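Local structure of nadb-ler3 (Gallus gallus, 3WXB) at residues A[173-178]-A[224-229]; A[139-144]-A[202-207]; A[113-118]-A[145-150]. The protein catalyses the NAD(P)H-dependent reduction of carbonyl compounds, as a short-chain dehydrogenase/reductase that binds NADPH on a Rossmann fold. All coordinates share one frame; numbering follows the deposited sequence.

Interaction 1 (A[173-178]-A[224-229]); sequences AIINIS and VALHPG. With NDP (NADPH dihydro-nicotinamide-adenine-dinucleotide phosphate), chain C.
Ile175 and Val224 meet side by side on one face of the parallel Rossmann sheet, where strand 173-177 runs next to strand 222-227. The methyl CD1 of Ile175 comes to 3.6 Å from CG1 of Val224, and its other branch, CG2, crosses over the isobutyl end of Leu226 to touch CD1 at 3.9 Å. Leu226 lies alongside the pair of isoleucines, its CD1 against Ile175 CG2 and its CB near Ile177 CD1. Helix 247-260 covers this face through Met254 and Leu258. Asn176 and Ala225 occupy the other face, beneath helix 196-216; the small methyl of Ala225 sits beside Ser178 CB and Asn206, while the amide of Asn176 is held by Thr209 and Asn115.

Four backbone hydrogen bonds join the edges, the straightest from Asn176 N to Val224 O (3.0 Å, 171°). A CA-H...O contact from Ala225 CA to Asn176 O adds to the bond that this oxygen accepts from Leu226 N. Residues at the C-terminal ends of the strands line the NADPH pocket. Ile177 holds CG2 anti to its backbone N, which sets that methyl against the Pro228 ring. The same Ile177 CG2 lies 3.3 Å from the ribose oxygen O4D of NADPH. The pyrrolidine of Pro228 fills the hollow between this methyl and the nicotinamide, its CG 3.4 Å from NADPH C6N.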
loop_
_atom_site.group_PDB
_atom_site.type_symbol
_atom_site.label_atom_id
_atom_site.label_comp_id
_atom_site.label_asym_id
_atom_site.label_seq_id
_atom_site.Cartn_x
_atom_site.Cartn_y
_atom_site.Cartn_z
ATOM N N ALA A 173 15.176 14.464 7.923
ATOM C CA ALA A 173 14.662 13.606 6.807
ATOM C C ALA A 173 14.138 12.245 7.335
ATOM O O ALA A 173 14.716 11.709 8.273
ATOM C CB ALA A 173 15.763 13.317 5.777
ATOM N N ILE A 174 13.121 11.708 6.698
ATOM C CA ILE A 174 12.666 10.350 6.863
ATOM C C ILE A 174 12.936 9.621 5.557
ATOM O O ILE A 174 12.529 10.040 4.525
ATOM C CB ILE A 174 11.167 10.291 7.208
ATOM C CG1 ILE A 174 10.884 10.936 8.551
ATOM C CG2 ILE A 174 10.662 8.877 7.164
ATOM C CD1 ILE A 174 9.520 11.374 8.726
ATOM N N ILE A 175 13.656 8.541 5.647
ATOM C CA ILE A 175 13.983 7.736 4.534
ATOM C C ILE A 175 13.241 6.392 4.670
ATOM O O ILE A 175 13.475 5.669 5.574
ATOM C CB ILE A 175 15.496 7.459 4.447
ATOM C CG1 ILE A 175 16.298 8.731 4.626
ATOM C CG2 ILE A 175 15.854 6.724 3.196
ATOM C CD1 ILE A 175 15.735 9.879 3.852
ATOM N N ASN A 176 12.354 6.097 3.750
ATOM C CA ASN A 176 11.682 4.811 3.721
ATOM C C ASN A 176 12.248 3.849 2.702
ATOM O O ASN A 176 12.180 4.122 1.540
ATOM C CB ASN A 176 10.199 5.011 3.544
ATOM C CG ASN A 176 9.596 5.698 4.688
ATOM O OD1 ASN A 176 9.978 5.471 5.778
ATOM N ND2 ASN A 176 8.690 6.576 4.436
ATOM N N ILE A 177 12.813 2.727 3.148
ATOM C CA ILE A 177 13.414 1.800 2.192
ATOM C C ILE A 177 12.281 0.942 1.573
ATOM O O ILE A 177 11.747 0.021 2.243
ATOM C CB ILE A 177 14.477 0.899 2.825
ATOM C CG1 ILE A 177 15.509 1.738 3.593
ATOM C CG2 ILE A 177 15.128 -0.013 1.723
ATOM C CD1 ILE A 177 16.305 2.767 2.646
ATOM N N SER A 178 11.987 1.180 0.298
ATOM C CA SER A 178 10.839 0.597 -0.352
ATOM C C SER A 178 11.372 -0.368 -1.393
ATOM O O SER A 178 12.498 -0.839 -1.255
ATOM C CB SER A 178 10.000 1.716 -0.968
ATOM O OG SER A 178 8.746 1.261 -1.463
ATOM N N VAL A 224 11.486 10.635 1.578
ATOM C CA VAL A 224 11.766 10.034 0.277
ATOM C C VAL A 224 11.682 8.502 0.416
ATOM O O VAL A 224 11.929 8.006 1.508
ATOM C CB VAL A 224 13.159 10.406 -0.275
ATOM C CG1 VAL A 224 14.325 9.783 0.558
ATOM C CG2 VAL A 224 13.273 10.012 -1.747
ATOM N N ALA A 225 11.325 7.805 -0.661
ATOM C CA ALA A 225 11.273 6.329 -0.695
ATOM C C ALA A 225 12.433 5.923 -1.576
ATOM O O ALA A 225 12.565 6.500 -2.676
ATOM C CB ALA A 225 9.950 5.879 -1.374
ATOM N N LEU A 226 13.252 4.954 -1.159
ATOM C CA LEU A 226 14.344 4.436 -1.989
ATOM C C LEU A 226 14.209 2.960 -2.331
ATOM O O LEU A 226 13.880 2.127 -1.459
ATOM C CB LEU A 226 15.689 4.575 -1.246
ATOM C CG LEU A 226 16.131 5.990 -0.842
ATOM C CD1 LEU A 226 17.515 5.987 -0.200
ATOM C CD2 LEU A 226 16.074 6.899 -2.035
ATOM N N HIS A 227 14.482 2.622 -3.565
ATOM C CA HIS A 227 14.685 1.246 -3.934
ATOM C C HIS A 227 16.176 0.975 -3.896
ATOM O O HIS A 227 16.927 1.668 -4.600
ATOM C CB HIS A 227 14.160 1.013 -5.362
ATOM C CG HIS A 227 14.443 -0.361 -5.872
ATOM N ND1 HIS A 227 14.045 -1.496 -5.177
ATOM C CD2 HIS A 227 15.124 -0.797 -6.959
ATOM C CE1 HIS A 227 14.472 -2.567 -5.829
ATOM N NE2 HIS A 227 15.122 -2.174 -6.912
ATOM N N PRO A 228 16.632 -0.020 -3.086
ATOM C CA PRO A 228 18.047 -0.313 -2.819
ATOM C C PRO A 228 18.644 -1.166 -3.874
ATOM O O PRO A 228 19.824 -1.430 -3.843
ATOM C CB PRO A 228 18.010 -1.035 -1.470
ATOM C CG PRO A 228 16.668 -1.724 -1.491
ATOM C CD PRO A 228 15.728 -0.813 -2.187
ATOM N N GLY A 229 17.843 -1.570 -4.837
ATOM C CA GLY A 229 18.325 -2.460 -5.862
ATOM C C GLY A 229 17.940 -3.898 -5.448
ATOM O O GLY A 229 17.247 -4.091 -4.470
HETATM P PA NDP C . 16.949 -8.823 5.615
HETATM O O1A NDP C . 15.880 -9.867 5.621
HETATM O O2A NDP C . 18.252 -9.245 5.294
HETATM O O5B NDP C . 17.024 -8.099 6.920
HETATM C C5B NDP C . 15.778 -7.756 7.591
HETATM C C4B NDP C . 16.118 -6.857 8.728
HETATM O O4B NDP C . 14.855 -6.213 9.308
HETATM C C3B NDP C . 16.750 -7.607 9.925
HETATM O O3B NDP C . 17.541 -6.580 10.655
HETATM C C2B NDP C . 15.510 -7.957 10.767
HETATM O O2B NDP C . 15.800 -8.239 12.153
HETATM C C1B NDP C . 14.697 -6.636 10.668
HETATM N N9A NDP C . 13.200 -6.912 11.003
HETATM C C8A NDP C . 12.281 -7.678 10.365
HETATM N N7A NDP C . 11.128 -7.623 11.061
HETATM C C5A NDP C . 11.352 -6.956 12.181
HETATM C C6A NDP C . 10.554 -6.626 13.211
HETATM N N6A NDP C . 9.282 -7.066 13.217
HETATM N N1A NDP C . 11.021 -5.858 14.210
HETATM C C2A NDP C . 12.302 -5.369 14.167
HETATM N N3A NDP C . 13.122 -5.738 13.109
HETATM C C4A NDP C . 12.617 -6.479 12.129
HETATM O O3 NDP C . 16.349 -7.712 4.565
HETATM P PN NDP C . 17.261 -6.695 3.700
HETATM O O1N NDP C . 17.467 -7.299 2.389
HETATM O O2N NDP C . 18.389 -6.181 4.499
HETATM O O5D NDP C . 16.110 -5.553 3.519
HETATM C C5D NDP C . 16.060 -4.311 4.249
HETATM C C4D NDP C . 15.017 -3.408 3.572
HETATM O O4D NDP C . 15.338 -3.281 2.195
HETATM C C3D NDP C . 13.638 -4.126 3.614
HETATM O O3D NDP C . 12.694 -3.100 3.899
HETATM C C2D NDP C . 13.436 -4.669 2.258
HETATM O O2D NDP C . 12.054 -4.772 1.923
HETATM C C1D NDP C . 14.149 -3.647 1.404
HETATM N N1N NDP C . 14.527 -4.214 0.084
HETATM C C2N NDP C . 15.437 -5.273 -0.059
HETATM C C3N NDP C . 15.758 -5.762 -1.329
HETATM C C7N NDP C . 16.706 -6.782 -1.529
HETATM O O7N NDP C . 16.919 -7.190 -2.672
HETATM N N7N NDP C . 17.441 -7.184 -0.445
HETATM C C4N NDP C . 15.125 -5.227 -2.470
HETATM C C5N NDP C . 14.201 -4.179 -2.369
HETATM C C6N NDP C . 13.866 -3.676 -1.101
HETATM P P2B NDP C . 16.058 -9.795 12.647
HETATM O O1X NDP C . 15.668 -9.579 14.048
HETATM O O2X NDP C . 17.470 -9.993 12.288
HETATM O O3X NDP C . 15.077 -10.599 11.868
#

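Interaction 2 (A[139-144]-A[202-207]). With NDP (NADPH dihydro-nicotinamide-adenine-dinucleotide phosphate), chain C.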
loop_
_atom_site.group_PDB
_atom_site.type_symbol
_atom_site.label_atom_id
_atom_site.label_comp_id
_atom_site.label_asym_id
_atom_site.label_seq_id
_atom_site.Cartn_x
_atom_site.Cartn_y
_atom_site.Cartn_z
ATOM N N THR A 139 4.437 -4.710 9.645
ATOM C CA THR A 139 5.901 -4.534 9.681
ATOM C C THR A 139 6.436 -3.504 8.613
ATOM O O THR A 139 7.313 -2.663 8.903
ATOM C CB THR A 139 6.604 -5.860 9.352
ATOM O OG1 THR A 139 6.181 -6.865 10.297
ATOM C CG2 THR A 139 8.123 -5.729 9.416
ATOM N N ASN A 140 5.924 -3.623 7.393
ATOM C CA ASN A 140 6.457 -2.831 6.262
ATOM C C ASN A 140 5.860 -1.470 6.109
ATOM O O ASN A 140 6.448 -0.573 5.473
ATOM C CB ASN A 140 6.317 -3.633 4.951
ATOM C CG ASN A 140 7.260 -4.817 4.897
ATOM O OD1 ASN A 140 8.018 -5.082 5.862
ATOM N ND2 ASN A 140 7.256 -5.537 3.776
ATOM N N THR A 141 4.663 -1.290 6.621
ATOM C CA THR A 141 3.930 -0.051 6.344
ATOM C C THR A 141 3.510 0.647 7.585
ATOM O O THR A 141 3.778 1.841 7.751
ATOM C CB THR A 141 2.653 -0.295 5.457
ATOM O OG1 THR A 141 2.982 -1.133 4.343
ATOM C CG2 THR A 141 2.066 1.049 4.975
ATOM N N ILE A 142 2.846 -0.072 8.503
ATOM C CA ILE A 142 2.377 0.622 9.707
ATOM C C ILE A 142 3.571 1.013 10.620
ATOM O O ILE A 142 3.577 2.109 11.176
ATOM C CB ILE A 142 1.335 -0.244 10.537
ATOM C CG1 ILE A 142 0.095 -0.558 9.682
ATOM C CG2 ILE A 142 0.960 0.468 11.876
ATOM C CD1 ILE A 142 -1.017 -1.526 10.397
ATOM N N ALA A 143 4.548 0.134 10.782
ATOM C CA ALA A 143 5.674 0.439 11.666
ATOM C C ALA A 143 6.440 1.720 11.166
ATOM O O ALA A 143 6.795 2.564 11.975
ATOM C CB ALA A 143 6.606 -0.692 11.715
ATOM N N PRO A 144 6.677 1.859 9.837
ATOM C CA PRO A 144 7.346 3.151 9.439
ATOM C C PRO A 144 6.511 4.322 9.782
ATOM O O PRO A 144 7.075 5.321 10.214
ATOM C CB PRO A 144 7.515 3.000 7.906
ATOM C CG PRO A 144 7.856 1.519 7.826
ATOM C CD PRO A 144 6.785 0.888 8.741
ATOM N N LYS A 202 4.602 -2.501 0.035
ATOM C CA LYS A 202 5.577 -1.491 -0.505
ATOM C C LYS A 202 4.914 -0.384 -1.299
ATOM O O LYS A 202 5.344 0.763 -1.219
ATOM C CB LYS A 202 6.694 -2.177 -1.269
ATOM C CG LYS A 202 7.555 -3.115 -0.372
ATOM C CD LYS A 202 8.294 -2.289 0.732
ATOM C CE LYS A 202 9.522 -3.113 1.364
ATOM N NZ LYS A 202 10.253 -2.314 2.476
ATOM N N ALA A 203 3.855 -0.704 -2.053
ATOM C CA ALA A 203 3.059 0.352 -2.676
ATOM C C ALA A 203 2.420 1.261 -1.615
ATOM O O ALA A 203 2.420 2.481 -1.765
ATOM C CB ALA A 203 1.947 -0.254 -3.670
ATOM N N ALA A 204 1.933 0.679 -0.508
ATOM C CA ALA A 204 1.370 1.470 0.562
ATOM C C ALA A 204 2.424 2.351 1.272
ATOM O O ALA A 204 2.074 3.438 1.745
ATOM C CB ALA A 204 0.649 0.534 1.632
ATOM N N LEU A 205 3.652 1.844 1.373
ATOM C CA LEU A 205 4.765 2.583 1.949
ATOM C C LEU A 205 5.099 3.772 0.995
ATOM O O LEU A 205 5.478 4.838 1.462
ATOM C CB LEU A 205 6.019 1.677 1.999
ATOM C CG LEU A 205 7.305 2.282 2.629
ATOM C CD1 LEU A 205 7.125 2.730 4.116
ATOM C CD2 LEU A 205 8.494 1.310 2.550
ATOM N N ASN A 206 5.020 3.545 -0.320
ATOM C CA ASN A 206 5.257 4.668 -1.258
ATOM C C ASN A 206 4.217 5.745 -1.037
ATOM O O ASN A 206 4.534 6.932 -0.981
ATOM C CB ASN A 206 5.279 4.150 -2.668
ATOM C CG ASN A 206 6.515 3.303 -2.933
ATOM O OD1 ASN A 206 7.462 3.302 -2.121
ATOM N ND2 ASN A 206 6.569 2.665 -4.090
ATOM N N MET A 207 2.960 5.308 -0.870
ATOM C CA MET A 207 1.885 6.172 -0.480
ATOM C C MET A 207 2.162 6.890 0.801
ATOM O O MET A 207 1.955 8.134 0.881
ATOM C CB MET A 207 0.500 5.440 -0.456
ATOM C CG MET A 207 -0.652 6.346 0.068
ATOM S SD MET A 207 -0.877 7.956 -0.883
ATOM C CE MET A 207 -1.820 7.366 -2.284
HETATM P PA NDP C . 16.949 -8.823 5.615
HETATM O O1A NDP C . 15.880 -9.867 5.621
HETATM O O2A NDP C . 18.252 -9.245 5.294
HETATM O O5B NDP C . 17.024 -8.099 6.920
HETATM C C5B NDP C . 15.778 -7.756 7.591
HETATM C C4B NDP C . 16.118 -6.857 8.728
HETATM O O4B NDP C . 14.855 -6.213 9.308
HETATM C C3B NDP C . 16.750 -7.607 9.925
HETATM O O3B NDP C . 17.541 -6.580 10.655
HETATM C C2B NDP C . 15.510 -7.957 10.767
HETATM O O2B NDP C . 15.800 -8.239 12.153
HETATM C C1B NDP C . 14.697 -6.636 10.668
HETATM N N9A NDP C . 13.200 -6.912 11.003
HETATM C C8A NDP C . 12.281 -7.678 10.365
HETATM N N7A NDP C . 11.128 -7.623 11.061
HETATM C C5A NDP C . 11.352 -6.956 12.181
HETATM C C6A NDP C . 10.554 -6.626 13.211
HETATM N N6A NDP C . 9.282 -7.066 13.217
HETATM N N1A NDP C . 11.021 -5.858 14.210
HETATM C C2A NDP C . 12.302 -5.369 14.167
HETATM N N3A NDP C . 13.122 -5.738 13.109
HETATM C C4A NDP C . 12.617 -6.479 12.129
HETATM O O3 NDP C . 16.349 -7.712 4.565
HETATM P PN NDP C . 17.261 -6.695 3.700
HETATM O O1N NDP C . 17.467 -7.299 2.389
HETATM O O2N NDP C . 18.389 -6.181 4.499
HETATM O O5D NDP C . 16.110 -5.553 3.519
HETATM C C5D NDP C . 16.060 -4.311 4.249
HETATM C C4D NDP C . 15.017 -3.408 3.572
HETATM O O4D NDP C . 15.338 -3.281 2.195
HETATM C C3D NDP C . 13.638 -4.126 3.614
HETATM O O3D NDP C . 12.694 -3.100 3.899
HETATM C C2D NDP C . 13.436 -4.669 2.258
HETATM O O2D NDP C . 12.054 -4.772 1.923
HETATM C C1D NDP C . 14.149 -3.647 1.404
HETATM N N1N NDP C . 14.527 -4.214 0.084
HETATM C C2N NDP C . 15.437 -5.273 -0.059
HETATM C C3N NDP C . 15.758 -5.762 -1.329
HETATM C C7N NDP C . 16.706 -6.782 -1.529
HETATM O O7N NDP C . 16.919 -7.190 -2.672
HETATM N N7N NDP C . 17.441 -7.184 -0.445
HETATM C C4N NDP C . 15.125 -5.227 -2.470
HETATM C C5N NDP C . 14.201 -4.179 -2.369
HETATM C C6N NDP C . 13.866 -3.676 -1.101
HETATM P P2B NDP C . 16.058 -9.795 12.647
HETATM O O1X NDP C . 15.668 -9.579 14.048
HETATM O O2X NDP C . 17.470 -9.993 12.288
HETATM O O3X NDP C . 15.077 -10.599 11.868
HETATM O O HOH W 1 9.004 -1.462 4.666
#
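Two side-chain torsions shape the meeting of Asn140 and Thr141 with Lys202 and Leu205: Leu205 has CG anti to its backbone N (chi1 -178°), which carries CD1 across to the neighbouring helix, and Lys202 bends at chi2 (-64°) before running out extended to the cofactor. CD1 of Leu205 rests 3.6 Å from the carbonyl O of Asn140 and 3.8 Å from Pro144 CB, the leucine crossing the proline ring at about a right angle. Next to it, the methyl CG2 of Thr141 lies against Ala204 CB at 3.7 Å, while its hydroxyl is bonded to Ser201 O. The axes of segments 139-144 and 202-207 approach to 8.5 Å, which these small side chains probably help to allow.

The helix of 139-144 has a wider pi-type turn and a kink at Pro144. A water gives Asn140 O a polar link to Lys202: it donates to this oxygen at 2.8 Å and accepts from Lys202 NZ at 2.7 Å. The Asn140 amide passes obliquely by the lysine, and its ND2 is bonded to Ile119 O and Ser201 OG. Lys202 NZ also donates to NADPH O3D at 2.9 Å and bonds to Ile177 O. Lys202 NZ is thus held by the cofactor ribose, a strand carbonyl and a water, an arrangement like the Asn-Ser-Tyr-Lys active site of classical short-chain dehydrogenases, in which such a water probably belongs to a proton relay.

Interaction 3 (A[113-118]-A[145-150]). With NDP (NADPH dihydro-nicotinamide-adenine-dinucleotide phosphate), chain C.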
loop_
_atom_site.group_PDB
_atom_site.type_symbol
_atom_site.label_atom_id
_atom_site.label_comp_id
_atom_site.label_asym_id
_atom_site.label_seq_id
_atom_site.Cartn_x
_atom_site.Cartn_y
_atom_site.Cartn_z
ATOM N N LEU A 113 16.109 9.610 9.829
ATOM C CA LEU A 113 15.448 8.392 10.342
ATOM C C LEU A 113 15.359 7.508 9.151
ATOM O O LEU A 113 14.767 7.935 8.148
ATOM C CB LEU A 113 14.023 8.680 10.830
ATOM C CG LEU A 113 13.121 7.422 11.051
ATOM C CD1 LEU A 113 13.771 6.555 12.161
ATOM C CD2 LEU A 113 11.754 7.945 11.549
ATOM N N ILE A 114 15.963 6.325 9.214
ATOM C CA ILE A 114 15.912 5.389 8.108
ATOM C C ILE A 114 15.061 4.165 8.501
ATOM O O ILE A 114 15.530 3.293 9.288
ATOM C CB ILE A 114 17.311 4.923 7.685
ATOM C CG1 ILE A 114 18.183 6.180 7.313
ATOM C CG2 ILE A 114 17.227 3.969 6.488
ATOM C CD1 ILE A 114 19.664 5.845 6.932
ATOM N N ASN A 115 13.854 4.089 7.916
ATOM C CA ASN A 115 12.969 2.911 8.072
ATOM C C ASN A 115 13.341 1.802 7.131
ATOM O O ASN A 115 12.946 1.803 5.965
ATOM C CB ASN A 115 11.524 3.321 7.853
ATOM C CG ASN A 115 10.963 4.108 9.021
ATOM O OD1 ASN A 115 10.945 3.624 10.164
ATOM N ND2 ASN A 115 10.462 5.327 8.742
ATOM N N ASN A 116 14.119 0.859 7.613
ATOM C CA ASN A 116 14.696 -0.161 6.778
ATOM C C ASN A 116 14.163 -1.553 7.159
ATOM O O ASN A 116 14.080 -2.451 6.319
ATOM C CB ASN A 116 16.218 -0.108 6.940
ATOM C CG ASN A 116 16.919 -1.386 6.469
ATOM O OD1 ASN A 116 17.174 -1.589 5.274
ATOM N ND2 ASN A 116 17.237 -2.287 7.444
ATOM N N ALA A 117 13.851 -1.740 8.435
ATOM C CA ALA A 117 13.395 -3.057 8.898
ATOM C C ALA A 117 12.290 -3.507 7.981
ATOM O O ALA A 117 11.360 -2.753 7.798
ATOM C CB ALA A 117 12.824 -2.936 10.271
ATOM N N GLY A 118 12.352 -4.750 7.493
ATOM C CA GLY A 118 11.196 -5.308 6.819
ATOM C C GLY A 118 11.207 -6.804 6.569
ATOM O O GLY A 118 12.232 -7.449 6.753
ATOM N N LEU A 145 5.177 4.220 9.654
ATOM C CA LEU A 145 4.323 5.305 10.088
ATOM C C LEU A 145 4.486 5.649 11.596
ATOM O O LEU A 145 4.637 6.824 11.998
ATOM C CB LEU A 145 2.854 5.000 9.758
ATOM C CG LEU A 145 1.879 5.879 10.476
ATOM C CD1 LEU A 145 1.783 7.270 9.783
ATOM C CD2 LEU A 145 0.502 5.212 10.565
ATOM N N LEU A 146 4.375 4.616 12.433
ATOM C CA LEU A 146 4.388 4.764 13.891
ATOM C C LEU A 146 5.729 5.263 14.397
ATOM O O LEU A 146 5.786 6.115 15.302
ATOM C CB LEU A 146 4.117 3.391 14.539
ATOM C CG LEU A 146 2.679 2.976 14.862
ATOM C CD1 LEU A 146 1.596 3.639 14.133
ATOM C CD2 LEU A 146 2.511 1.453 14.893
ATOM N N LEU A 147 6.779 4.753 13.795
ATOM C CA LEU A 147 8.146 5.191 14.120
ATOM C C LEU A 147 8.337 6.689 13.755
ATOM O O LEU A 147 8.882 7.468 14.546
ATOM C CB LEU A 147 9.153 4.312 13.427
ATOM C CG LEU A 147 9.332 2.946 14.112
ATOM C CD1 LEU A 147 9.898 1.902 13.139
ATOM C CD2 LEU A 147 10.305 3.065 15.361
ATOM N N SER A 148 7.872 7.067 12.567
ATOM C CA SER A 148 7.872 8.465 12.149
ATOM C C SER A 148 7.102 9.345 13.147
ATOM O O SER A 148 7.609 10.416 13.566
ATOM C CB SER A 148 7.349 8.596 10.697
ATOM O OG SER A 148 8.246 7.893 9.855
ATOM N N GLN A 149 5.911 8.899 13.563
ATOM C CA GLN A 149 5.140 9.670 14.552
ATOM C C GLN A 149 5.951 9.804 15.855
ATOM O O GLN A 149 6.004 10.881 16.445
ATOM C CB GLN A 149 3.810 9.013 14.900
ATOM C CG GLN A 149 2.691 9.204 13.908
ATOM C CD GLN A 149 1.513 8.248 14.208
ATOM O OE1 GLN A 149 1.672 7.275 14.922
ATOM N NE2 GLN A 149 0.355 8.524 13.619
ATOM N N ALA A 150 6.557 8.708 16.308
ATOM C CA ALA A 150 7.234 8.719 17.602
ATOM C C ALA A 150 8.538 9.551 17.557
ATOM O O ALA A 150 8.935 10.167 18.559
ATOM C CB ALA A 150 7.497 7.279 18.075
HETATM P PA NDP C . 16.949 -8.823 5.615
HETATM O O1A NDP C . 15.880 -9.867 5.621
HETATM O O2A NDP C . 18.252 -9.245 5.294
HETATM O O5B NDP C . 17.024 -8.099 6.920
HETATM C C5B NDP C . 15.778 -7.756 7.591
HETATM C C4B NDP C . 16.118 -6.857 8.728
HETATM O O4B NDP C . 14.855 -6.213 9.308
HETATM C C3B NDP C . 16.750 -7.607 9.925
HETATM O O3B NDP C . 17.541 -6.580 10.655
HETATM C C2B NDP C . 15.510 -7.957 10.767
HETATM O O2B NDP C . 15.800 -8.239 12.153
HETATM C C1B NDP C . 14.697 -6.636 10.668
HETATM N N9A NDP C . 13.200 -6.912 11.003
HETATM C C8A NDP C . 12.281 -7.678 10.365
HETATM N N7A NDP C . 11.128 -7.623 11.061
HETATM C C5A NDP C . 11.352 -6.956 12.181
HETATM C C6A NDP C . 10.554 -6.626 13.211
HETATM N N6A NDP C . 9.282 -7.066 13.217
HETATM N N1A NDP C . 11.021 -5.858 14.210
HETATM C C2A NDP C . 12.302 -5.369 14.167
HETATM N N3A NDP C . 13.122 -5.738 13.109
HETATM C C4A NDP C . 12.617 -6.479 12.129
HETATM O O3 NDP C . 16.349 -7.712 4.565
HETATM P PN NDP C . 17.261 -6.695 3.700
HETATM O O1N NDP C . 17.467 -7.299 2.389
HETATM O O2N NDP C . 18.389 -6.181 4.499
HETATM O O5D NDP C . 16.110 -5.553 3.519
HETATM C C5D NDP C . 16.060 -4.311 4.249
HETATM C C4D NDP C . 15.017 -3.408 3.572
HETATM O O4D NDP C . 15.338 -3.281 2.195
HETATM C C3D NDP C . 13.638 -4.126 3.614
HETATM O O3D NDP C . 12.694 -3.100 3.899
HETATM C C2D NDP C . 13.436 -4.669 2.258
HETATM O O2D NDP C . 12.054 -4.772 1.923
HETATM C C1D NDP C . 14.149 -3.647 1.404
HETATM N N1N NDP C . 14.527 -4.214 0.084
HETATM C C2N NDP C . 15.437 -5.273 -0.059
HETATM C C3N NDP C . 15.758 -5.762 -1.329
HETATM C C7N NDP C . 16.706 -6.782 -1.529
HETATM O O7N NDP C . 16.919 -7.190 -2.672
HETATM N N7N NDP C . 17.441 -7.184 -0.445
HETATM C C4N NDP C . 15.125 -5.227 -2.470
HETATM C C5N NDP C . 14.201 -4.179 -2.369
HETATM C C6N NDP C . 13.866 -3.676 -1.101
HETATM P P2B NDP C . 16.058 -9.795 12.647
HETATM O O1X NDP C . 15.668 -9.579 14.048
HETATM O O2X NDP C . 17.470 -9.993 12.288
HETATM O O3X NDP C . 15.077 -10.599 11.868
#
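Leu113 and Asn115 project from strand 112-115 toward Leu147 and Ser148 of helix 130-160, whose segment 145-150 packs on the sheet, nearly antiparallel to strand segment 113-115 (167°). This is the helix-on-sheet packing of the alpha/beta Rossmann fold. Leu113 holds CG anti to its backbone N (chi1 165°), and its CD2 reaches the helix backbone at Ser148, 4.0 Å from CA and 3.9 Å from OG. Asn115 takes the other setting, with CG anti to its carbonyl carbon, which brings the amide to the helix; chi2 (-58°) then turns its plane so that the two ends meet different residues. OD1 faces Leu147, 3.6 Å from CD1 and 3.8 Å from CB, as the two side chains slide past each other in opposite directions. ND2 comes within 3.6 Å of Ser148 OG without a hydrogen bond; its bond goes to Asn176 OD1 on the next strand, whereas the serine hydroxyl is paired with Pro144 O, one turn back in its own helix, and with Gln212 OE1. Beyond its contact with Asn115, Leu147 packs on Ile94 and Leu86.

Past the strand end the chain turns to the cofactor. The O3D hydroxyl of NADPH donates to Asn116 O at 2.9 Å, and Gly118 N makes a weak bond to O4B at 3.4 Å. No hydrogen bond joins 113-118 to 145-150, and these segments meet by packing, while Asn115 ND2 and Ser148 OG each spend their hydrogen bonds on partners outside the pair.

All three contacts are buried in one Rossmann domain and reach NADPH, but their chemistry differs with their place. Interaction 1 is strand against strand and relies on main-chain hydrogen bonds, whereas interactions 2 and 3 are packing contacts with no direct hydrogen bond across them; interaction 2 adds a water bridge. Helix 130-160 serves both of these, its earlier turns meeting helix 196-216 and its later ones the sheet, and both lie within reach of the second subunit, which interaction 1 is not. Strands 112-115 and 173-177 are neighbours, joining interactions 1 and 3 through the sheet. Ser178 and Asn206, probably hydrogen-bonded, tie interaction 1 to interaction 2.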